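Local coordinates for protein adenylate kinase (Cryptosporidium parvum Iowa II, PDB 3BE4) that probably transfers a phosphoryl group from ATP to AMP to give two molecules of ADP, at residues 80-83 with 84-88; 149-152 with 153-156; 188-191 with 192-196. All coordinates share one frame; numbering follows the deposited sequence.

The three contacts are local and follow one another in series along the chain, so none nests within or crosses another. Contact 1 closes the turn that takes the chain from helix 66-78 into strand 86-89 of the parallel sheet. Contact 2 closes a loop in the active-site lid, after strand 141-143 and before helix 170-184. Contact 3 ends helix 186-192 and turns the chain toward strand 197-201, at an edge of the same sheet. Contacts 1 and 3 thus both deliver the chain to sheet strands, with centres about 21 Å apart, whereas contacts 2 and 3 lie on opposite sides of the chain's centre, about 39 Å apart.

Contact 1 of 3, residues 80-83 with 84-88; sequences GVCV and NGFVL
C82 and F86 meet where the chain turns from helix 66-78 into strand 86-89, and the cysteine side chain can be followed outward from its backbone. Its CB rests against the phenyl ring, 3.8 Å from CD2 of F86. Beyond it, SG stands anti to the carbonyl carbon (chi1 -65°) and lies 5.3 Å from the centroid of the F86 ring. The sulfur is 48° off the ring normal, an oblique sulfur-aromatic contact. C82 also packs on L34 of the neighbouring strand 32-35. The ring is brought to this position by an F86 chi1 of 55°, which places CG between the backbone N and the carbonyl carbon. F77, from the preceding helix, makes an edge-to-face contact with F86, and L105 and L112 add further apolar cover.

The backbone here is drawn together by two links. G85 N donates to C82 O at 3.0 Å, and this bond closes the type I turn C82-G85. Water 1 then donates to V81 O and to G85 O, each at 2.7 Å, so that both its protons are spent in bridging the two carbonyls. G85 has a positive phi and a conformation that calls for glycine.

From outside the two segments, the K5 side chain donates a hydrogen bond to V83 O. The helix finishes at G80 in a Schellman motif, and a second type I turn, G80-V83, runs into the first. F86 then pairs through its backbone with H6 and L8. The succession of helix cap, two overlapping turns and strand is the return leg of a parallel crossover that carries helices 36-45, 52-60 and 66-78 between adjacent strands 32-35 and 86-89 of the P-loop kinase fold.

Contact 2 of 3, residues 149-152 with 153-156; sequences PKQP and GIDD
D156 OD1 is gripped from two directions: K150 N donates to its syn lone pair at 2.8 Å in an almost straight bond (171°), and water 2 lies 2.7 Å from the same oxygen. That water accepts from Q151 N at 2.8 Å and is also bonded to I154 O, though it has more acceptors in reach than protons. It thereby ties both sides of the loop together.

The K150 side chain, extended beyond CG, crosses the D156 side chain at about a right angle, its CD 3.8 Å from D156 OD2. The charged ends stay apart, with K150 NZ 4.8 Å from D156 OD2. P149 CB lies against I154 O. At the far end, a type II turn from Q151 to I154 passes through G153, whose backbone angles call for glycine. Its I154 N to Q151 O bond is weak, and Q151 CB packs on I154 CG1 at 3.7 Å.

The adjoining D155 is salt-bridged to R140, and Y142 OH is bonded to D156 N, joining the loop to the rest of the lid. K150 N and water 2 thus hold D156 OD1, the water also relaying Q151 N, and the K150 charge would add at most a weak attraction.

Contact 3 of 3, residues 188-191 with 192-196; sequences VKFY and EDLGI
This is a helix-ending contact, a Schellman motif that closes helix 186-192 and leads the chain into strand 197-201 at the edge of the parallel sheet. Its signature is a pair of backbone bonds round G195, which has positive phi: I196 N donates to Y191 O at 3.3 Å, and inside that loop G195 N donates to E192 O at 2.9 Å. L194 N adds a weak bond to Y191 O. In the last helical turn the i to i+4 bonds persist, with E192 N on V188 O at 2.9 Å and D193 N on K189 O at 2.8 Å.

The side chains follow the same bend. Y191 and I196, the two residues joined by the outer bond, cross obliquely with CD1 to CD1 at 4.2 Å. L194 CD1 reaches both aromatic residues, 3.8 Å from Y191 CD1 and 3.9 Å from F190 CE2. F190 and Y191 also touch each other: F190 CD2 lies over the centre of one Y191 face. F190 points to helix 95-108, its CG opposite the backbone N (chi1 -179°), packing on I95 and A98, while Y191 and I196 both meet V115 and L112.

E192 lies alongside V188, its CD 4.0 Å from V188 CG1, and its OE2 forms a salt bridge with R199 on the following strand. K189 NZ comes near E192 OE1 but stays beyond salt-bridge range. The helix end is thus secured in several ways: backbone bonds satisfy the Y191 carbonyl, Y191 and I196 pack on the sheet while the turn stays at the surface, and E192-R199 joins helix to strand, K189 probably adding weak attraction.

Contact 1 of 3, residues 80-83 with 84-88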
loop_
_atom_site.group_PDB
_atom_site.type_symbol
_atom_site.label_atom_id
_atom_site.label_comp_id
_atom_site.label_asym_id
_atom_site.label_seq_id
_atom_site.Cartn_x
_atom_site.Cartn_y
_atom_site.Cartn_z
ATOM N N GLY A 80 -10.776 11.734 11.871
ATOM C CA GLY A 80 -9.991 12.987 11.455
ATOM C C GLY A 80 -8.579 12.713 11.036
ATOM O O GLY A 80 -7.791 13.667 10.860
ATOM N N VAL A 81 -8.183 11.439 10.928
ATOM C CA VAL A 81 -6.775 11.046 10.587
ATOM C C VAL A 81 -6.350 11.593 9.211
ATOM O O VAL A 81 -5.132 11.777 8.984
ATOM C CB VAL A 81 -6.658 9.480 10.672
ATOM C CG1 VAL A 81 -5.303 8.967 10.129
ATOM C CG2 VAL A 81 -6.861 9.025 12.114
ATOM N N CYS A 82 -7.321 11.919 8.353
ATOM C CA CYS A 82 -6.981 12.138 6.931
ATOM C C CYS A 82 -7.123 13.570 6.511
ATOM O O CYS A 82 -6.954 13.955 5.358
ATOM C CB CYS A 82 -7.922 11.365 6.007
ATOM S SG CYS A 82 -7.634 9.598 6.331
ATOM N N VAL A 83 -7.556 14.453 7.441
ATOM C CA VAL A 83 -7.815 15.866 7.097
ATOM C C VAL A 83 -6.608 16.623 6.566
ATOM O O VAL A 83 -6.753 17.551 5.713
ATOM C CB VAL A 83 -8.550 16.640 8.253
ATOM C CG1 VAL A 83 -9.719 15.775 8.858
ATOM C CG2 VAL A 83 -7.511 17.269 9.324
ATOM N N ASN A 84 -5.439 16.207 7.013
ATOM C CA ASN A 84 -4.194 16.788 6.522
ATOM C C ASN A 84 -3.593 16.085 5.270
ATOM O O ASN A 84 -2.490 16.326 4.884
ATOM C CB ASN A 84 -3.174 16.945 7.638
ATOM C CG ASN A 84 -3.443 18.183 8.524
ATOM O OD1 ASN A 84 -4.139 19.101 8.134
ATOM N ND2 ASN A 84 -2.861 18.166 9.689
ATOM N N GLY A 85 -4.383 15.230 4.632
ATOM C CA GLY A 85 -3.907 14.563 3.432
ATOM C C GLY A 85 -3.664 13.071 3.780
ATOM O O GLY A 85 -3.552 12.666 4.919
ATOM N N PHE A 86 -3.589 12.306 2.693
ATOM C CA PHE A 86 -3.395 10.860 2.976
ATOM C C PHE A 86 -2.826 10.254 1.700
ATOM O O PHE A 86 -2.901 10.782 0.604
ATOM C CB PHE A 86 -4.795 10.203 3.215
ATOM C CG PHE A 86 -5.833 10.388 2.123
ATOM C CD1 PHE A 86 -5.849 9.539 1.029
ATOM C CD2 PHE A 86 -6.909 11.331 2.294
ATOM C CE1 PHE A 86 -6.821 9.664 0.018
ATOM C CE2 PHE A 86 -7.900 11.440 1.327
ATOM C CZ PHE A 86 -7.869 10.606 0.161
ATOM N N VAL A 87 -2.153 9.103 1.971
ATOM C CA VAL A 87 -1.759 8.234 0.866
ATOM C C VAL A 87 -2.266 6.805 1.161
ATOM O O VAL A 87 -1.964 6.233 2.197
ATOM C CB VAL A 87 -0.220 8.248 0.598
ATOM C CG1 VAL A 87 0.653 7.985 1.864
ATOM C CG2 VAL A 87 0.089 7.274 -0.534
ATOM N N LEU A 88 -3.163 6.380 0.287
ATOM C CA LEU A 88 -3.808 4.994 0.379
ATOM C C LEU A 88 -2.966 4.035 -0.435
ATOM O O LEU A 88 -2.526 4.338 -1.508
ATOM C CB LEU A 88 -5.238 5.058 -0.190
ATOM C CG LEU A 88 -6.115 6.072 0.458
ATOM C CD1 LEU A 88 -7.552 6.040 -0.170
ATOM C CD2 LEU A 88 -6.162 6.069 1.884
HETATM O O HOH W 1 -3.827 13.622 7.434
#

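Contact 2 of 3, residues 149-152 with 153-156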
loop_
_atom_site.group_PDB
_atom_site.type_symbol
_atom_site.label_atom_id
_atom_site.label_comp_id
_atom_site.label_asym_id
_atom_site.label_seq_id
_atom_site.Cartn_x
_atom_site.Cartn_y
_atom_site.Cartn_z
ATOM N N PRO A 149 18.846 -3.286 5.501
ATOM C CA PRO A 149 18.984 -2.551 6.780
ATOM C C PRO A 149 20.450 -2.048 6.869
ATOM O O PRO A 149 21.393 -2.610 6.277
ATOM C CB PRO A 149 18.709 -3.581 7.854
ATOM C CG PRO A 149 18.956 -4.868 7.187
ATOM C CD PRO A 149 18.633 -4.747 5.752
ATOM N N LYS A 150 20.617 -0.983 7.649
ATOM C CA LYS A 150 21.993 -0.486 7.890
ATOM C C LYS A 150 22.839 -1.456 8.717
ATOM O O LYS A 150 24.054 -1.493 8.551
ATOM C CB LYS A 150 21.941 0.867 8.679
ATOM C CG LYS A 150 21.445 1.938 7.767
ATOM C CD LYS A 150 21.087 3.170 8.501
ATOM C CE LYS A 150 20.799 4.303 7.492
ATOM N NZ LYS A 150 20.533 5.552 8.262
ATOM N N GLN A 151 22.236 -2.117 9.682
ATOM C CA GLN A 151 22.894 -3.142 10.503
ATOM C C GLN A 151 22.166 -4.490 10.183
ATOM O O GLN A 151 20.930 -4.558 10.061
ATOM C CB GLN A 151 22.789 -2.863 12.013
ATOM C CG GLN A 151 23.290 -1.457 12.475
ATOM C CD GLN A 151 24.792 -1.394 12.662
ATOM O OE1 GLN A 151 25.562 -1.761 11.771
ATOM N NE2 GLN A 151 25.222 -0.887 13.819
ATOM N N PRO A 152 22.942 -5.570 10.220
ATOM C CA PRO A 152 22.397 -6.907 9.844
ATOM C C PRO A 152 21.257 -7.396 10.674
ATOM O O PRO A 152 21.259 -7.464 11.936
ATOM C CB PRO A 152 23.644 -7.863 9.968
ATOM C CG PRO A 152 24.914 -6.864 10.159
ATOM C CD PRO A 152 24.379 -5.588 10.654
ATOM N N GLY A 153 20.138 -7.776 9.997
ATOM C CA GLY A 153 19.104 -8.449 10.697
ATOM C C GLY A 153 18.149 -7.600 11.511
ATOM O O GLY A 153 17.244 -8.117 12.146
ATOM N N ILE A 154 18.395 -6.261 11.490
ATOM C CA ILE A 154 17.607 -5.428 12.469
ATOM C C ILE A 154 17.136 -4.064 11.853
ATOM O O ILE A 154 17.707 -3.582 10.868
ATOM C CB ILE A 154 18.414 -5.099 13.740
ATOM C CG1 ILE A 154 19.738 -4.428 13.386
ATOM C CG2 ILE A 154 18.663 -6.416 14.494
ATOM C CD1 ILE A 154 20.401 -3.876 14.778
ATOM N N ASP A 155 16.030 -3.627 12.441
ATOM C CA ASP A 155 15.434 -2.390 12.031
ATOM C C ASP A 155 16.364 -1.188 12.291
ATOM O O ASP A 155 16.996 -1.029 13.390
ATOM C CB ASP A 155 14.132 -2.290 12.736
ATOM C CG ASP A 155 13.381 -1.004 12.400
ATOM O OD1 ASP A 155 12.973 -0.830 11.277
ATOM O OD2 ASP A 155 13.080 -0.164 13.361
ATOM N N ASP A 156 16.401 -0.280 11.322
ATOM C CA ASP A 156 17.276 0.910 11.406
ATOM C C ASP A 156 16.883 1.829 12.553
ATOM O O ASP A 156 17.757 2.513 13.091
ATOM C CB ASP A 156 17.079 1.746 10.141
ATOM C CG ASP A 156 17.735 1.145 8.918
ATOM O OD1 ASP A 156 18.528 0.187 9.041
ATOM O OD2 ASP A 156 17.595 1.733 7.805
HETATM O O HOH W 2 19.659 -1.595 10.768
#

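Contact 3 of 3, residues 188-191 with 192-196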
loop_
_atom_site.group_PDB
_atom_site.type_symbol
_atom_site.label_atom_id
_atom_site.label_comp_id
_atom_site.label_asym_id
_atom_site.label_seq_id
_atom_site.Cartn_x
_atom_site.Cartn_y
_atom_site.Cartn_z
ATOM N N VAL A 188 -7.114 1.041 -12.838
ATOM C CA VAL A 188 -6.309 2.003 -13.576
ATOM C C VAL A 188 -7.231 2.748 -14.558
ATOM O O VAL A 188 -7.219 3.974 -14.612
ATOM C CB VAL A 188 -5.222 1.334 -14.363
ATOM C CG1 VAL A 188 -4.454 2.358 -15.167
ATOM C CG2 VAL A 188 -4.245 0.706 -13.402
ATOM N N LYS A 189 -8.076 2.020 -15.281
ATOM C CA LYS A 189 -9.027 2.756 -16.176
ATOM C C LYS A 189 -10.028 3.611 -15.419
ATOM O O LYS A 189 -10.321 4.730 -15.843
ATOM C CB LYS A 189 -9.673 1.703 -17.124
ATOM C CG LYS A 189 -8.594 1.275 -18.052
ATOM C CD LYS A 189 -9.030 0.300 -19.138
ATOM C CE LYS A 189 -7.813 -0.222 -19.999
ATOM N NZ LYS A 189 -6.960 0.796 -20.726
ATOM N N PHE A 190 -10.506 3.126 -14.261
ATOM C CA PHE A 190 -11.454 3.794 -13.390
ATOM C C PHE A 190 -10.905 5.174 -13.102
ATOM O O PHE A 190 -11.623 6.186 -13.194
ATOM C CB PHE A 190 -11.639 3.018 -12.083
ATOM C CG PHE A 190 -12.648 3.620 -11.104
ATOM C CD1 PHE A 190 -13.984 3.120 -11.005
ATOM C CD2 PHE A 190 -12.267 4.604 -10.221
ATOM C CE1 PHE A 190 -14.889 3.643 -10.097
ATOM C CE2 PHE A 190 -13.164 5.146 -9.294
ATOM C CZ PHE A 190 -14.475 4.669 -9.189
ATOM N N TYR A 191 -9.637 5.249 -12.722
ATOM C CA TYR A 191 -9.041 6.556 -12.387
ATOM C C TYR A 191 -8.563 7.372 -13.544
ATOM O O TYR A 191 -8.460 8.614 -13.416
ATOM C CB TYR A 191 -7.943 6.398 -11.303
ATOM C CG TYR A 191 -8.605 6.036 -10.001
ATOM C CD1 TYR A 191 -9.475 6.906 -9.331
ATOM C CD2 TYR A 191 -8.355 4.765 -9.395
ATOM C CE1 TYR A 191 -10.119 6.554 -8.089
ATOM C CE2 TYR A 191 -8.966 4.417 -8.174
ATOM C CZ TYR A 191 -9.878 5.281 -7.544
ATOM O OH TYR A 191 -10.446 4.885 -6.381
ATOM N N GLU A 192 -8.145 6.724 -14.622
ATOM C CA GLU A 192 -7.813 7.464 -15.876
ATOM C C GLU A 192 -9.062 8.158 -16.399
ATOM O O GLU A 192 -8.995 9.277 -16.894
ATOM C CB GLU A 192 -7.372 6.492 -16.913
ATOM C CG GLU A 192 -5.945 6.098 -16.646
ATOM C CD GLU A 192 -5.420 5.182 -17.775
ATOM O OE1 GLU A 192 -6.237 4.413 -18.385
ATOM O OE2 GLU A 192 -4.199 5.215 -18.019
ATOM N N ASP A 193 -10.198 7.502 -16.273
ATOM C CA ASP A 193 -11.516 8.128 -16.654
ATOM C C ASP A 193 -11.905 9.351 -15.861
ATOM O O ASP A 193 -12.654 10.199 -16.365
ATOM C CB ASP A 193 -12.649 7.107 -16.637
ATOM C CG ASP A 193 -12.520 6.091 -17.804
ATOM O OD1 ASP A 193 -11.658 6.279 -18.692
ATOM O OD2 ASP A 193 -13.261 5.075 -17.817
ATOM N N LEU A 194 -11.326 9.523 -14.677
ATOM C CA LEU A 194 -11.518 10.664 -13.816
ATOM C C LEU A 194 -10.407 11.669 -14.100
ATOM O O LEU A 194 -10.430 12.782 -13.572
ATOM C CB LEU A 194 -11.536 10.253 -12.290
ATOM C CG LEU A 194 -12.739 9.380 -11.842
ATOM C CD1 LEU A 194 -12.601 8.824 -10.397
ATOM C CD2 LEU A 194 -14.079 10.139 -11.993
ATOM N N GLY A 195 -9.410 11.303 -14.897
ATOM C CA GLY A 195 -8.357 12.208 -15.305
ATOM C C GLY A 195 -7.329 12.521 -14.276
ATOM O O GLY A 195 -6.500 13.433 -14.460
ATOM N N ILE A 196 -7.247 11.645 -13.226
ATOM C CA ILE A 196 -6.272 11.924 -12.146
ATOM C C ILE A 196 -5.150 10.879 -11.958
ATOM O O ILE A 196 -4.318 11.038 -11.053
ATOM C CB ILE A 196 -6.973 12.062 -10.794
ATOM C CG1 ILE A 196 -7.767 10.831 -10.461
ATOM C CG2 ILE A 196 -7.957 13.219 -10.867
ATOM C CD1 ILE A 196 -8.401 10.914 -9.093
#